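Local coordinates for protein glycerol kinase, putative (Plasmodium falciparum, PDB 2W40) that probably phosphorylates glycerol with ATP to give sn-glycerol 3-phosphate, the entry step of glycerol breakdown, as a member of the FGGY kinase family, at residues V5-D10 with V18-E23; I75-G80 with V456-S461; S221-F226 with Y295-N300; G227-E232 with I240-C245. One frame throughout, in Å; residues are numbered along the deposited sequence.

Contact 1: residues V5-D10 with V18-E23; sequences VILSID and VFFYDE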
loop_
_atom_site.group_PDB
_atom_site.type_symbol
_atom_site.label_atom_id
_atom_site.label_comp_id
_atom_site.label_asym_id
_atom_site.label_seq_id
_atom_site.Cartn_x
_atom_site.Cartn_y
_atom_site.Cartn_z
ATOM N N VAL C 5 -3.544 -4.719 47.793
ATOM C CA VAL C 5 -3.145 -4.583 46.405
ATOM C C VAL C 5 -2.270 -3.387 46.123
ATOM O O VAL C 5 -2.226 -2.452 46.879
ATOM C CB VAL C 5 -4.385 -4.513 45.451
ATOM C CG1 VAL C 5 -5.313 -5.831 45.513
ATOM C CG2 VAL C 5 -5.137 -3.266 45.733
ATOM N N ILE C 6 -1.570 -3.498 45.004
ATOM C CA ILE C 6 -0.710 -2.455 44.441
ATOM C C ILE C 6 -1.413 -2.007 43.148
ATOM O O ILE C 6 -1.708 -2.843 42.276
ATOM C CB ILE C 6 0.692 -2.948 44.128
ATOM C CG1 ILE C 6 1.368 -3.540 45.355
ATOM C CG2 ILE C 6 1.560 -1.810 43.460
ATOM C CD1 ILE C 6 2.534 -4.447 44.927
ATOM N N LEU C 7 -1.653 -0.701 43.020
ATOM C CA LEU C 7 -2.187 -0.180 41.714
ATOM C C LEU C 7 -0.997 0.203 40.828
ATOM O O LEU C 7 -0.163 1.011 41.238
ATOM C CB LEU C 7 -3.152 0.997 41.866
ATOM C CG LEU C 7 -3.625 1.805 40.677
ATOM C CD1 LEU C 7 -4.165 0.878 39.558
ATOM C CD2 LEU C 7 -4.490 3.012 40.987
ATOM N N SER C 8 -0.941 -0.393 39.620
ATOM C CA SER C 8 0.079 -0.015 38.641
ATOM C C SER C 8 -0.656 0.635 37.459
ATOM O O SER C 8 -1.531 -0.052 36.862
ATOM C CB SER C 8 0.934 -1.227 38.214
ATOM O OG SER C 8 1.844 -0.820 37.216
ATOM N N ILE C 9 -0.350 1.931 37.165
ATOM C CA ILE C 9 -0.995 2.625 36.059
ATOM C C ILE C 9 0.029 2.607 34.901
ATOM O O ILE C 9 1.189 3.074 35.072
ATOM C CB ILE C 9 -1.327 4.083 36.427
ATOM C CG1 ILE C 9 -2.374 4.083 37.593
ATOM C CG2 ILE C 9 -1.682 4.852 35.113
ATOM C CD1 ILE C 9 -2.472 5.432 38.288
ATOM N N ASP C 10 -0.402 2.134 33.712
ATOM C CA ASP C 10 0.433 2.211 32.492
ATOM C C ASP C 10 -0.330 3.089 31.479
ATOM O O ASP C 10 -1.320 2.701 30.912
ATOM C CB ASP C 10 0.684 0.803 31.974
ATOM C CG ASP C 10 1.389 0.718 30.667
ATOM O OD1 ASP C 10 1.915 1.730 30.191
ATOM O OD2 ASP C 10 1.463 -0.464 30.113
ATOM N N VAL C 18 -4.957 0.058 33.754
ATOM C CA VAL C 18 -4.815 -0.096 35.225
ATOM C C VAL C 18 -4.732 -1.576 35.577
ATOM O O VAL C 18 -5.444 -2.410 34.984
ATOM C CB VAL C 18 -5.907 0.623 36.038
ATOM C CG1 VAL C 18 -5.979 2.191 35.802
ATOM C CG2 VAL C 18 -7.343 0.006 35.793
ATOM N N PHE C 19 -3.776 -1.878 36.455
ATOM C CA PHE C 19 -3.490 -3.221 36.950
ATOM C C PHE C 19 -3.452 -3.187 38.420
ATOM O O PHE C 19 -2.747 -2.367 39.018
ATOM C CB PHE C 19 -2.186 -3.747 36.445
ATOM C CG PHE C 19 -2.149 -3.886 34.968
ATOM C CD1 PHE C 19 -2.437 -5.064 34.370
ATOM C CD2 PHE C 19 -1.795 -2.825 34.189
ATOM C CE1 PHE C 19 -2.369 -5.212 33.042
ATOM C CE2 PHE C 19 -1.749 -2.949 32.870
ATOM C CZ PHE C 19 -2.066 -4.171 32.277
ATOM N N PHE C 20 -4.269 -4.026 39.027
ATOM C CA PHE C 20 -4.193 -4.260 40.489
ATOM C C PHE C 20 -3.503 -5.599 40.698
ATOM O O PHE C 20 -4.007 -6.632 40.257
ATOM C CB PHE C 20 -5.568 -4.182 41.166
ATOM C CG PHE C 20 -6.268 -2.883 40.942
ATOM C CD1 PHE C 20 -6.313 -1.925 41.908
ATOM C CD2 PHE C 20 -6.883 -2.589 39.673
ATOM C CE1 PHE C 20 -6.993 -0.721 41.675
ATOM C CE2 PHE C 20 -7.580 -1.409 39.467
ATOM C CZ PHE C 20 -7.582 -0.457 40.466
ATOM N N TYR C 21 -2.368 -5.531 41.348
ATOM C CA TYR C 21 -1.563 -6.666 41.684
ATOM C C TYR C 21 -1.694 -7.020 43.159
ATOM O O TYR C 21 -1.667 -6.151 44.013
ATOM C CB TYR C 21 -0.093 -6.464 41.374
ATOM C CG TYR C 21 0.242 -6.394 39.895
ATOM C CD1 TYR C 21 0.673 -7.526 39.242
ATOM C CD2 TYR C 21 0.319 -5.200 39.197
ATOM C CE1 TYR C 21 1.010 -7.544 37.931
ATOM C CE2 TYR C 21 0.611 -5.222 37.865
ATOM C CZ TYR C 21 1.008 -6.397 37.234
ATOM O OH TYR C 21 1.383 -6.448 35.911
ATOM N N ASP C 22 -1.823 -8.314 43.423
ATOM C CA ASP C 22 -1.733 -8.776 44.821
ATOM C C ASP C 22 -0.216 -8.769 45.175
ATOM O O ASP C 22 0.626 -8.493 44.353
ATOM C CB ASP C 22 -2.393 -10.140 45.022
ATOM C CG ASP C 22 -1.650 -11.300 44.417
ATOM O OD1 ASP C 22 -0.460 -11.244 44.056
ATOM O OD2 ASP C 22 -2.326 -12.380 44.418
ATOM N N GLU C 23 0.155 -9.109 46.419
ATOM C CA GLU C 23 1.528 -9.025 46.855
ATOM C C GLU C 23 2.422 -10.148 46.423
ATOM O O GLU C 23 3.614 -10.134 46.713
ATOM C CB GLU C 23 1.578 -8.752 48.354
ATOM C CG GLU C 23 0.846 -7.464 48.730
ATOM C CD GLU C 23 0.847 -7.074 50.177
ATOM O OE1 GLU C 23 0.697 -7.986 50.981
ATOM O OE2 GLU C 23 0.993 -5.875 50.505
#
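Strands 5-10 and 18-21 form an antiparallel beta hairpin, with axes 4.6 Å apart. Val5 opens it with CG2 at the edge of the Phe20 ring, close to the ring plane. Ile6 and Tyr21 form a hydrogen-bonded pair. Ile6 N reaches Tyr21 O at 2.8 Å, and Tyr21 N returns to Ile6 O at 2.9 Å, both nearly straight. Leu7 faces Phe20 in a non-hydrogen-bonded pair, and the two side chains lie alongside each other. CG of Leu7 is anti to the backbone N (chi1 170°), and CD1 comes over one face of the Phe20 ring, a CH-pi contact 3.9 Å from the centroid. Leu7 CD1 also meets Val18 CB at 3.9 Å, so Leu7 bridges two residues of the other strand. Ser8 pairs with Phe19 through the second hydrogen-bonded site. Ser8 N points almost along the C=O axis of Phe19 O, at 2.7 Å and 179° at the hydrogen. Phe19 N returns a more bent bond to Ser8 O (153° at the hydrogen). Ser8 CB sits at the edge of the Tyr21 ring, 4.0 Å from Tyr21 CE2. Ile9 ends the pairing with a looser touch on Val18. The hairpin starts the actin-like ATPase domain fold of sugar kinases. Ile9, Val18 and Phe20 pack on helix 49-70, and Tyr237 lies against Leu7 and Phe20. Ser8, Phe19 and Tyr21 meet helix 443-455, where Ser8 OG is hydrogen-bonded to Ser445 O and Tyr21 OH to Ser445 OG. Ile6, on the same face, touches Ile458. Strand 74-83 flanks strand 3-11, and strand 27-34 flanks strand 15-21.

Contact 2: residues I75-G80 with V456-S461; sequences IIKCIG and VKIWDS. With EDO (1,2-ethanediol), chain B; GOL (glycerol), chain D.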
loop_
_atom_site.group_PDB
_atom_site.type_symbol
_atom_site.label_atom_id
_atom_site.label_comp_id
_atom_site.label_asym_id
_atom_site.label_seq_id
_atom_site.Cartn_x
_atom_site.Cartn_y
_atom_site.Cartn_z
ATOM N N ILE C 75 -7.230 -3.071 50.628
ATOM C CA ILE C 75 -6.219 -2.078 51.023
ATOM C C ILE C 75 -5.320 -1.802 49.803
ATOM O O ILE C 75 -4.583 -2.697 49.357
ATOM C CB ILE C 75 -5.308 -2.478 52.230
ATOM C CG1 ILE C 75 -6.211 -2.674 53.495
ATOM C CG2 ILE C 75 -4.189 -1.410 52.466
ATOM C CD1 ILE C 75 -5.534 -3.450 54.665
ATOM N N ILE C 76 -5.378 -0.564 49.306
ATOM C CA ILE C 76 -4.442 -0.144 48.206
ATOM C C ILE C 76 -3.193 0.361 48.906
ATOM O O ILE C 76 -3.243 1.347 49.579
ATOM C CB ILE C 76 -5.036 0.960 47.274
ATOM C CG1 ILE C 76 -6.403 0.521 46.805
ATOM C CG2 ILE C 76 -4.103 1.242 46.162
ATOM C CD1 ILE C 76 -7.203 1.486 46.139
ATOM N N LYS C 77 -2.100 -0.361 48.793
ATOM C CA LYS C 77 -0.887 -0.072 49.547
ATOM C C LYS C 77 -0.133 1.130 48.971
ATOM O O LYS C 77 0.466 1.939 49.690
ATOM C CB LYS C 77 0.031 -1.276 49.543
ATOM C CG LYS C 77 -0.514 -2.461 50.402
ATOM C CD LYS C 77 -0.582 -2.046 51.794
ATOM C CE LYS C 77 -0.603 -3.255 52.710
ATOM N NZ LYS C 77 0.742 -4.062 52.688
ATOM N N CYS C 78 -0.140 1.178 47.641
ATOM C CA CYS C 78 0.639 2.196 46.920
ATOM C C CYS C 78 0.240 2.184 45.459
ATOM O O CYS C 78 -0.445 1.278 44.980
ATOM C CB CYS C 78 2.103 1.897 47.040
ATOM S SG CYS C 78 2.559 0.270 46.626
ATOM N N ILE C 79 0.765 3.198 44.734
ATOM C CA ILE C 79 0.512 3.395 43.305
ATOM C C ILE C 79 1.858 3.535 42.618
ATOM O O ILE C 79 2.686 4.318 43.071
ATOM C CB ILE C 79 -0.397 4.638 43.033
ATOM C CG1 ILE C 79 -1.742 4.442 43.696
ATOM C CG2 ILE C 79 -0.433 4.956 41.554
ATOM C CD1 ILE C 79 -2.541 5.817 43.797
ATOM N N GLY C 80 2.093 2.783 41.551
ATOM C CA GLY C 80 3.233 3.017 40.628
ATOM C C GLY C 80 2.692 3.518 39.270
ATOM O O GLY C 80 1.594 3.147 38.835
ATOM N N VAL C 456 7.488 1.070 49.591
ATOM C CA VAL C 456 6.761 0.950 50.855
ATOM C C VAL C 456 7.016 -0.379 51.635
ATOM O O VAL C 456 6.277 -0.701 52.589
ATOM C CB VAL C 456 5.250 1.194 50.679
ATOM C CG1 VAL C 456 4.938 2.642 50.228
ATOM C CG2 VAL C 456 4.602 0.192 49.719
ATOM N N LYS C 457 8.075 -1.083 51.241
ATOM C CA LYS C 457 8.593 -2.272 51.911
ATOM C C LYS C 457 7.611 -3.448 51.933
ATOM O O LYS C 457 7.526 -4.217 52.940
ATOM C CB LYS C 457 8.949 -1.952 53.351
ATOM C CG LYS C 457 9.680 -0.614 53.642
ATOM C CD LYS C 457 10.944 -0.607 53.020
ATOM C CE LYS C 457 11.851 0.575 53.595
ATOM N NZ LYS C 457 12.954 0.778 52.626
ATOM N N ILE C 458 6.885 -3.644 50.822
ATOM C CA ILE C 458 5.996 -4.846 50.661
ATOM C C ILE C 458 6.837 -6.105 50.734
ATOM O O ILE C 458 6.434 -7.091 51.348
ATOM C CB ILE C 458 5.177 -4.844 49.355
ATOM C CG1 ILE C 458 4.238 -3.654 49.383
ATOM C CG2 ILE C 458 4.494 -6.183 49.185
ATOM C CD1 ILE C 458 3.177 -3.527 48.286
ATOM N N TRP C 459 8.005 -6.057 50.087
ATOM C CA TRP C 459 9.006 -7.106 50.130
ATOM C C TRP C 459 10.227 -6.370 50.650
ATOM O O TRP C 459 10.403 -5.125 50.428
ATOM C CB TRP C 459 9.268 -7.620 48.705
ATOM C CG TRP C 459 8.019 -7.806 47.893
ATOM C CD1 TRP C 459 7.142 -8.850 47.933
ATOM C CD2 TRP C 459 7.519 -6.939 46.816
ATOM N NE1 TRP C 459 6.130 -8.663 47.040
ATOM C CE2 TRP C 459 6.323 -7.485 46.362
ATOM C CE3 TRP C 459 7.931 -5.713 46.292
ATOM C CZ2 TRP C 459 5.541 -6.893 45.362
ATOM C CZ3 TRP C 459 7.171 -5.139 45.287
ATOM C CH2 TRP C 459 5.991 -5.697 44.841
ATOM N N ASP C 460 11.131 -7.145 51.170
ATOM C CA ASP C 460 12.390 -6.609 51.740
ATOM C C ASP C 460 13.345 -5.943 50.731
ATOM O O ASP C 460 13.929 -4.824 50.983
ATOM C CB ASP C 460 13.059 -7.766 52.480
ATOM C CG ASP C 460 12.110 -8.391 53.544
ATOM O OD1 ASP C 460 11.535 -7.583 54.339
ATOM O OD2 ASP C 460 11.870 -9.652 53.556
ATOM N N SER C 461 13.473 -6.614 49.574
ATOM C CA SER C 461 14.563 -6.382 48.657
ATOM C C SER C 461 14.102 -6.836 47.307
ATOM O O SER C 461 13.260 -7.681 47.210
ATOM C CB SER C 461 15.802 -7.250 48.993
ATOM O OG SER C 461 15.575 -8.656 48.793
HETATM C C1 EDO B . -7.774 2.267 49.739
HETATM O O1 EDO B . -7.101 1.294 50.549
HETATM C C2 EDO B . -9.311 2.311 49.579
HETATM O O2 EDO B . -9.937 1.004 49.557
HETATM C C1 GOL D . 4.128 -2.144 54.790
HETATM O O1 GOL D . 4.442 -2.747 53.566
HETATM C C2 GOL D . 2.790 -1.400 54.816
HETATM O O2 GOL D . 1.660 -2.107 54.333
HETATM C C3 GOL D . 2.557 -0.825 56.217
HETATM O O3 GOL D . 1.237 -1.002 56.724
#
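The indole of Trp459 is the flat group here. It does not touch 75-80; it packs on Ile6 of strand 3-11. One face carries CG2 of the preceding Ile458, 3.6 Å above the plane and offset toward the rim. Near the ring edge, Trp459 NE1 donates to Glu23 O. Ile458 therefore sits between the indole and the strand. Its CG1 is anti to the carbonyl carbon and its chain is extended at chi2 (-172°), which carries CD1 forward to the strand. Ile458 CD1 reaches Lys77 CB at 4.1 Å and Cys78 SG at 4.2 Å. Cys78 holds SG in the crowded position between backbone N and carbonyl carbon (chi1 51°). The sulfur meets Val456 CG2 at 3.7 Å, so it touches both aliphatic residues. Helix 443-455 ends just before Val456 in a Schellman motif, with Lys457 as the C-prime residue at positive phi. This turn leaves Val456 and Ile458 both directed at 75-80, a packing of the helix end against the central sheet of the N-terminal domain. The Lys77 chain bends at chi2 and chi4, and its NZ donates to glycerol O2 at 2.7 Å while making a salt bridge to Glu23. Glycerol O1 donates to Val456 O at 2.9 Å, so this glycerol spans both segments, away from the ADP-binding residues. On the strand's other side, Ile76 N gives a straight bond of 2.8 Å to O1 of an ethanediol.

Contact 3: residues S221-F226 with Y295-N300; sequences SNCSNF and YKFNDN. With EDO (1,2-ethanediol), chain E.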
loop_
_atom_site.group_PDB
_atom_site.type_symbol
_atom_site.label_atom_id
_atom_site.label_comp_id
_atom_site.label_asym_id
_atom_site.label_seq_id
_atom_site.Cartn_x
_atom_site.Cartn_y
_atom_site.Cartn_z
ATOM N N SER C 221 14.306 9.882 42.010
ATOM C CA SER C 221 14.667 8.467 41.763
ATOM C C SER C 221 13.357 7.687 41.489
ATOM O O SER C 221 12.218 8.199 41.639
ATOM C CB SER C 221 15.457 7.878 42.977
ATOM O OG SER C 221 14.580 7.794 44.096
ATOM N N ASN C 222 13.491 6.474 40.998
ATOM C CA ASN C 222 12.333 5.695 40.588
ATOM C C ASN C 222 11.422 5.186 41.739
ATOM O O ASN C 222 10.235 5.006 41.538
ATOM C CB ASN C 222 12.736 4.490 39.704
ATOM C CG ASN C 222 13.375 4.919 38.378
ATOM O OD1 ASN C 222 14.539 4.642 38.078
ATOM N ND2 ASN C 222 12.599 5.652 37.610
ATOM N N CYS C 223 12.020 4.924 42.909
ATOM C CA CYS C 223 11.274 4.626 44.120
ATOM C C CYS C 223 11.371 5.913 44.982
ATOM O O CYS C 223 12.448 6.315 45.396
ATOM C CB CYS C 223 11.993 3.511 44.828
ATOM S SG CYS C 223 11.998 1.926 44.011
ATOM N N SER C 224 10.255 6.546 45.284
ATOM C CA SER C 224 10.291 7.855 45.958
ATOM C C SER C 224 8.928 8.228 46.514
ATOM O O SER C 224 7.985 7.557 46.266
ATOM C CB SER C 224 10.882 8.940 45.005
ATOM O OG SER C 224 11.387 10.070 45.757
ATOM N N ASN C 225 8.833 9.301 47.279
ATOM C CA ASN C 225 7.567 9.860 47.710
ATOM C C ASN C 225 7.155 10.873 46.661
ATOM O O ASN C 225 7.639 11.997 46.681
ATOM C CB ASN C 225 7.729 10.533 49.034
ATOM C CG ASN C 225 6.396 11.036 49.605
ATOM O OD1 ASN C 225 5.392 10.909 48.949
ATOM N ND2 ASN C 225 6.388 11.539 50.868
ATOM N N PHE C 226 6.308 10.438 45.757
ATOM C CA PHE C 226 5.730 11.334 44.747
ATOM C C PHE C 226 4.489 12.108 45.201
ATOM O O PHE C 226 3.998 12.989 44.469
ATOM C CB PHE C 226 5.460 10.577 43.456
ATOM C CG PHE C 226 6.684 10.079 42.759
ATOM C CD1 PHE C 226 7.420 10.906 41.892
ATOM C CD2 PHE C 226 7.169 8.789 42.998
ATOM C CE1 PHE C 226 8.621 10.432 41.338
ATOM C CE2 PHE C 226 8.301 8.337 42.390
ATOM C CZ PHE C 226 9.040 9.136 41.607
ATOM N N TYR C 295 17.600 2.575 35.237
ATOM C CA TYR C 295 16.854 2.839 36.476
ATOM C C TYR C 295 17.841 3.404 37.492
ATOM O O TYR C 295 19.049 3.209 37.374
ATOM C CB TYR C 295 16.142 1.547 36.964
ATOM C CG TYR C 295 17.050 0.313 37.014
ATOM C CD1 TYR C 295 17.967 0.137 38.055
ATOM C CD2 TYR C 295 17.087 -0.585 35.976
ATOM C CE1 TYR C 295 18.839 -0.930 38.016
ATOM C CE2 TYR C 295 17.956 -1.669 35.992
ATOM C CZ TYR C 295 18.810 -1.835 37.020
ATOM O OH TYR C 295 19.729 -2.946 37.029
ATOM N N LYS C 296 17.304 4.029 38.528
ATOM C CA LYS C 296 18.009 4.470 39.727
ATOM C C LYS C 296 16.947 4.393 40.773
ATOM O O LYS C 296 16.161 5.258 40.901
ATOM C CB LYS C 296 18.548 5.918 39.598
ATOM C CG LYS C 296 19.279 6.454 40.830
ATOM C CD LYS C 296 19.725 7.860 40.670
ATOM C CE LYS C 296 19.996 8.455 41.987
ATOM N NZ LYS C 296 20.644 9.793 41.972
ATOM N N PHE C 297 16.972 3.335 41.575
ATOM C CA PHE C 297 15.885 3.165 42.515
ATOM C C PHE C 297 15.841 4.285 43.596
ATOM O O PHE C 297 14.769 4.826 43.873
ATOM C CB PHE C 297 15.960 1.731 43.218
ATOM C CG PHE C 297 15.499 0.584 42.374
ATOM C CD1 PHE C 297 15.614 0.567 41.014
ATOM C CD2 PHE C 297 14.965 -0.542 42.955
ATOM C CE1 PHE C 297 15.254 -0.503 40.241
ATOM C CE2 PHE C 297 14.548 -1.615 42.162
ATOM C CZ PHE C 297 14.733 -1.599 40.798
ATOM N N ASN C 298 16.961 4.436 44.310
ATOM C CA ASN C 298 17.116 5.325 45.445
ATOM C C ASN C 298 18.114 6.444 45.187
ATOM O O ASN C 298 19.014 6.337 44.344
ATOM C CB ASN C 298 17.575 4.524 46.680
ATOM C CG ASN C 298 16.553 3.461 47.096
ATOM O OD1 ASN C 298 15.308 3.666 47.051
ATOM N ND2 ASN C 298 17.072 2.305 47.491
ATOM N N ASP C 299 17.902 7.525 45.932
ATOM C CA ASP C 299 18.702 8.752 45.747
ATOM C C ASP C 299 20.229 8.556 45.823
ATOM O O ASP C 299 20.972 9.153 45.048
ATOM C CB ASP C 299 18.263 9.795 46.777
ATOM C CG ASP C 299 16.869 10.268 46.515
ATOM O OD1 ASP C 299 16.618 10.418 45.297
ATOM O OD2 ASP C 299 16.053 10.479 47.468
ATOM N N ASN C 300 20.689 7.636 46.675
ATOM C CA ASN C 300 22.121 7.452 46.866
ATOM C C ASN C 300 22.696 6.415 45.927
ATOM O O ASN C 300 23.903 6.144 45.990
ATOM C CB ASN C 300 22.313 7.014 48.312
ATOM C CG ASN C 300 22.058 8.157 49.327
ATOM O OD1 ASN C 300 22.187 9.382 49.007
ATOM N ND2 ASN C 300 21.743 7.757 50.597
HETATM C C1 EDO E . 17.354 11.238 41.090
HETATM O O1 EDO E . 18.651 11.370 40.423
HETATM C C2 EDO E . 17.360 11.984 42.418
HETATM O O2 EDO E . 18.186 11.191 43.275
HETATM O O HOH W 1 14.307 11.528 44.715
HETATM O O HOH W 2 13.757 8.984 46.550
#
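Asn222 grips Lys296 of loop 295-300 from the chain at 221-226. Its CG is anti to the carbonyl carbon (chi1 -64°), and chi2 of 117° turns OD1 to the backbone of Lys296. Lys296 N donates to Asn222 OD1 at 2.9 Å, in the plane of the amide carbonyl. Asn222 N returns a bond to Lys296 O at 2.9 Å, nearly straight. One asparagine thus binds both the N-H and the C=O of a single residue. The other end of its amide, ND2, is held by Cys245 O. Ser221 keeps OG in the crowded position between backbone N and carbonyl carbon (chi1 68°). This puts OG 3.0 Å from Phe297 O and within reach of water 2, which donates to it. The same water donates to Asp299 OD2. Cys223 N bonds to a lone pair of Phe297 O at 2.9 Å. Cys223 SG lies anti to the carbonyl carbon and approaches the Phe297 ring obliquely, 4.6 Å from its centroid. Leu451 of helix 443-455 touches both Cys223 and Phe297. Lys296 is extended, so NZ reaches both oxygens of an ethanediol, probably from the crystallisation liquor, whose O2 donates to Asp299 OD1 at 2.7 Å. Water 1 accepts from Ser221 N and donates to Asp299 OD1. The contact joins the two FGGY domains through backbone, asparagine and water bonds, with a small sulfur-aromatic patch. Asn222 N, OD1 and ND2, Cys223 N and Lys296 N are all satisfied. Asp299 accepts hydrogen bonds from both waters and the ethanediol, consistent with an ionised carboxylate.

Contact 4: residues G227-E232 with I240-C245; sequences GLVKSE and IPITGC. With EDO (1,2-ethanediol), chain F.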
loop_
_atom_site.group_PDB
_atom_site.type_symbol
_atom_site.label_atom_id
_atom_site.label_comp_id
_atom_site.label_asym_id
_atom_site.label_seq_id
_atom_site.Cartn_x
_atom_site.Cartn_y
_atom_site.Cartn_z
ATOM N N GLY C 227 3.979 11.769 46.402
ATOM C CA GLY C 227 2.853 12.423 46.966
ATOM C C GLY C 227 1.709 11.543 47.233
ATOM O O GLY C 227 1.654 10.406 46.882
ATOM N N LEU C 228 0.739 12.188 47.811
ATOM C CA LEU C 228 -0.544 11.631 48.185
ATOM C C LEU C 228 -1.587 11.950 47.146
ATOM O O LEU C 228 -1.743 13.071 46.686
ATOM C CB LEU C 228 -1.014 12.205 49.524
ATOM C CG LEU C 228 -0.266 12.041 50.809
ATOM C CD1 LEU C 228 -0.914 12.890 51.958
ATOM C CD2 LEU C 228 -0.024 10.539 51.203
ATOM N N VAL C 229 -2.382 10.955 46.790
ATOM C CA VAL C 229 -3.561 11.198 45.960
ATOM C C VAL C 229 -4.548 12.063 46.784
ATOM O O VAL C 229 -4.944 11.695 47.951
ATOM C CB VAL C 229 -4.278 9.914 45.490
ATOM C CG1 VAL C 229 -5.534 10.239 44.712
ATOM C CG2 VAL C 229 -3.259 9.073 44.624
ATOM N N LYS C 230 -4.967 13.166 46.132
ATOM C CA LYS C 230 -5.918 14.064 46.673
ATOM C C LYS C 230 -7.051 14.426 45.709
ATOM O O LYS C 230 -8.014 15.138 46.144
ATOM C CB LYS C 230 -5.262 15.374 47.151
ATOM C CG LYS C 230 -4.245 15.203 48.264
ATOM C CD LYS C 230 -4.904 14.738 49.572
ATOM C CE LYS C 230 -4.134 15.113 50.887
ATOM N NZ LYS C 230 -4.876 14.793 52.180
ATOM N N SER C 231 -6.958 14.015 44.436
ATOM C CA SER C 231 -7.968 14.385 43.486
ATOM C C SER C 231 -9.373 13.977 43.875
ATOM O O SER C 231 -9.651 12.801 44.123
ATOM C CB SER C 231 -7.703 13.939 42.044
ATOM O OG SER C 231 -8.783 14.245 41.199
ATOM N N GLU C 232 -10.281 14.934 43.788
ATOM C CA GLU C 232 -11.688 14.652 44.135
ATOM C C GLU C 232 -12.382 13.715 43.145
ATOM O O GLU C 232 -13.490 13.153 43.433
ATOM C CB GLU C 232 -12.446 15.993 44.188
ATOM C CG GLU C 232 -12.373 16.758 42.823
ATOM C CD GLU C 232 -11.040 17.641 42.597
ATOM O OE1 GLU C 232 -10.145 17.702 43.512
ATOM O OE2 GLU C 232 -10.911 18.255 41.469
ATOM N N ILE C 240 -3.697 7.716 49.440
ATOM C CA ILE C 240 -2.905 6.602 48.966
ATOM C C ILE C 240 -1.663 7.206 48.317
ATOM O O ILE C 240 -1.803 8.119 47.493
ATOM C CB ILE C 240 -3.685 5.776 47.945
ATOM C CG1 ILE C 240 -4.929 5.129 48.578
ATOM C CG2 ILE C 240 -2.850 4.703 47.362
ATOM C CD1 ILE C 240 -4.655 4.276 49.819
ATOM N N PRO C 241 -0.452 6.703 48.666
ATOM C CA PRO C 241 0.797 7.318 48.155
ATOM C C PRO C 241 1.215 6.767 46.772
ATOM O O PRO C 241 0.988 5.605 46.461
ATOM C CB PRO C 241 1.816 6.888 49.180
ATOM C CG PRO C 241 1.353 5.505 49.560
ATOM C CD PRO C 241 -0.128 5.527 49.526
ATOM N N ILE C 242 1.811 7.641 45.974
ATOM C CA ILE C 242 2.373 7.321 44.690
ATOM C C ILE C 242 3.866 7.159 45.007
ATOM O O ILE C 242 4.552 8.119 45.439
ATOM C CB ILE C 242 2.163 8.463 43.648
ATOM C CG1 ILE C 242 0.662 8.666 43.403
ATOM C CG2 ILE C 242 2.913 8.117 42.347
ATOM C CD1 ILE C 242 0.314 10.002 42.630
ATOM N N THR C 243 4.345 5.939 44.830
ATOM C CA THR C 243 5.664 5.576 45.344
ATOM C C THR C 243 6.639 5.000 44.319
ATOM O O THR C 243 7.806 4.679 44.634
ATOM C CB THR C 243 5.510 4.573 46.506
ATOM O OG1 THR C 243 4.861 3.381 46.021
ATOM C CG2 THR C 243 4.665 5.179 47.605
ATOM N N GLY C 244 6.196 4.851 43.071
ATOM C CA GLY C 244 7.106 4.503 42.024
ATOM C C GLY C 244 6.723 5.139 40.730
ATOM O O GLY C 244 5.570 5.327 40.459
ATOM N N CYS C 245 7.727 5.522 39.948
ATOM C CA CYS C 245 7.541 6.142 38.662
ATOM C C CYS C 245 8.682 5.910 37.761
ATOM O O CYS C 245 9.818 6.100 38.153
ATOM C CB CYS C 245 7.425 7.614 38.888
ATOM S SG CYS C 245 6.936 8.630 37.413
HETATM C C1 EDO F . 0.843 15.153 47.706
HETATM O O1 EDO F . -0.717 15.605 47.485
HETATM C C2 EDO F . 1.717 15.625 48.851
HETATM O O2 EDO F . 2.201 14.683 49.880
#
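Two backbone bonds tie strand 241-245 to the chain at 227-229. Ile242 N donates to Gly227 O at 2.9 Å, almost along the C=O axis and straight at 170°. Val229 N donates to Ile240 O at 3.0 Å, also straight at the hydrogen, but it sits above the carbonyl plane and not on a lone pair. Between them, Leu228 pairs with Pro241 at a non-hydrogen-bonded site. Pro241 has no N-H to give, and its CA makes a CA-H...O contact of 3.4 Å to Gly227 O, which thus receives two approaches. Pro241 O is taken from the other side by Ile79 of strand 74-83. Leu228 O points to O1 of an ethanediol at 2.8 Å. Gly227 has a positive phi (120°), where a CB would be jammed against Phe226 O. The Val229 and Ile242 side chains cross at about a right angle, with Val229 CG2 4.1 Å from Ile242 CG1. The same methyl lies near Ile240 O. Strand 225-228 is the outermost strand of the domain's sheet on this side, antiparallel to 241-247. The chemistry implies an edge held mainly by two straight backbone bonds, which satisfy Gly227 O and Ile240 O, with the valine-isoleucine touch as apolar backing.

Overall arrangement
From the N terminus, contact 1 closes first, as a short hairpin that is complete before any other contact opens. Strand 75-80 then begins contact 2, whose partner lies about 375 residues on, after helix 443-455. Contacts 3 and 4 both fall within that long loop. Contact 3 opens at 221-226 and closes at 295-300. Contact 4 lies within it, closing a short loop between 227-232 and 240-245. No pair crosses. Strands 3-11, 74-83, 241-247 and 225-228 lie side by side, so all four contacts reach one sheet. Contact 2 brings the end of helix 443-455 to this sheet, and contact 3 brings a loop of the C-terminal FGGY domain.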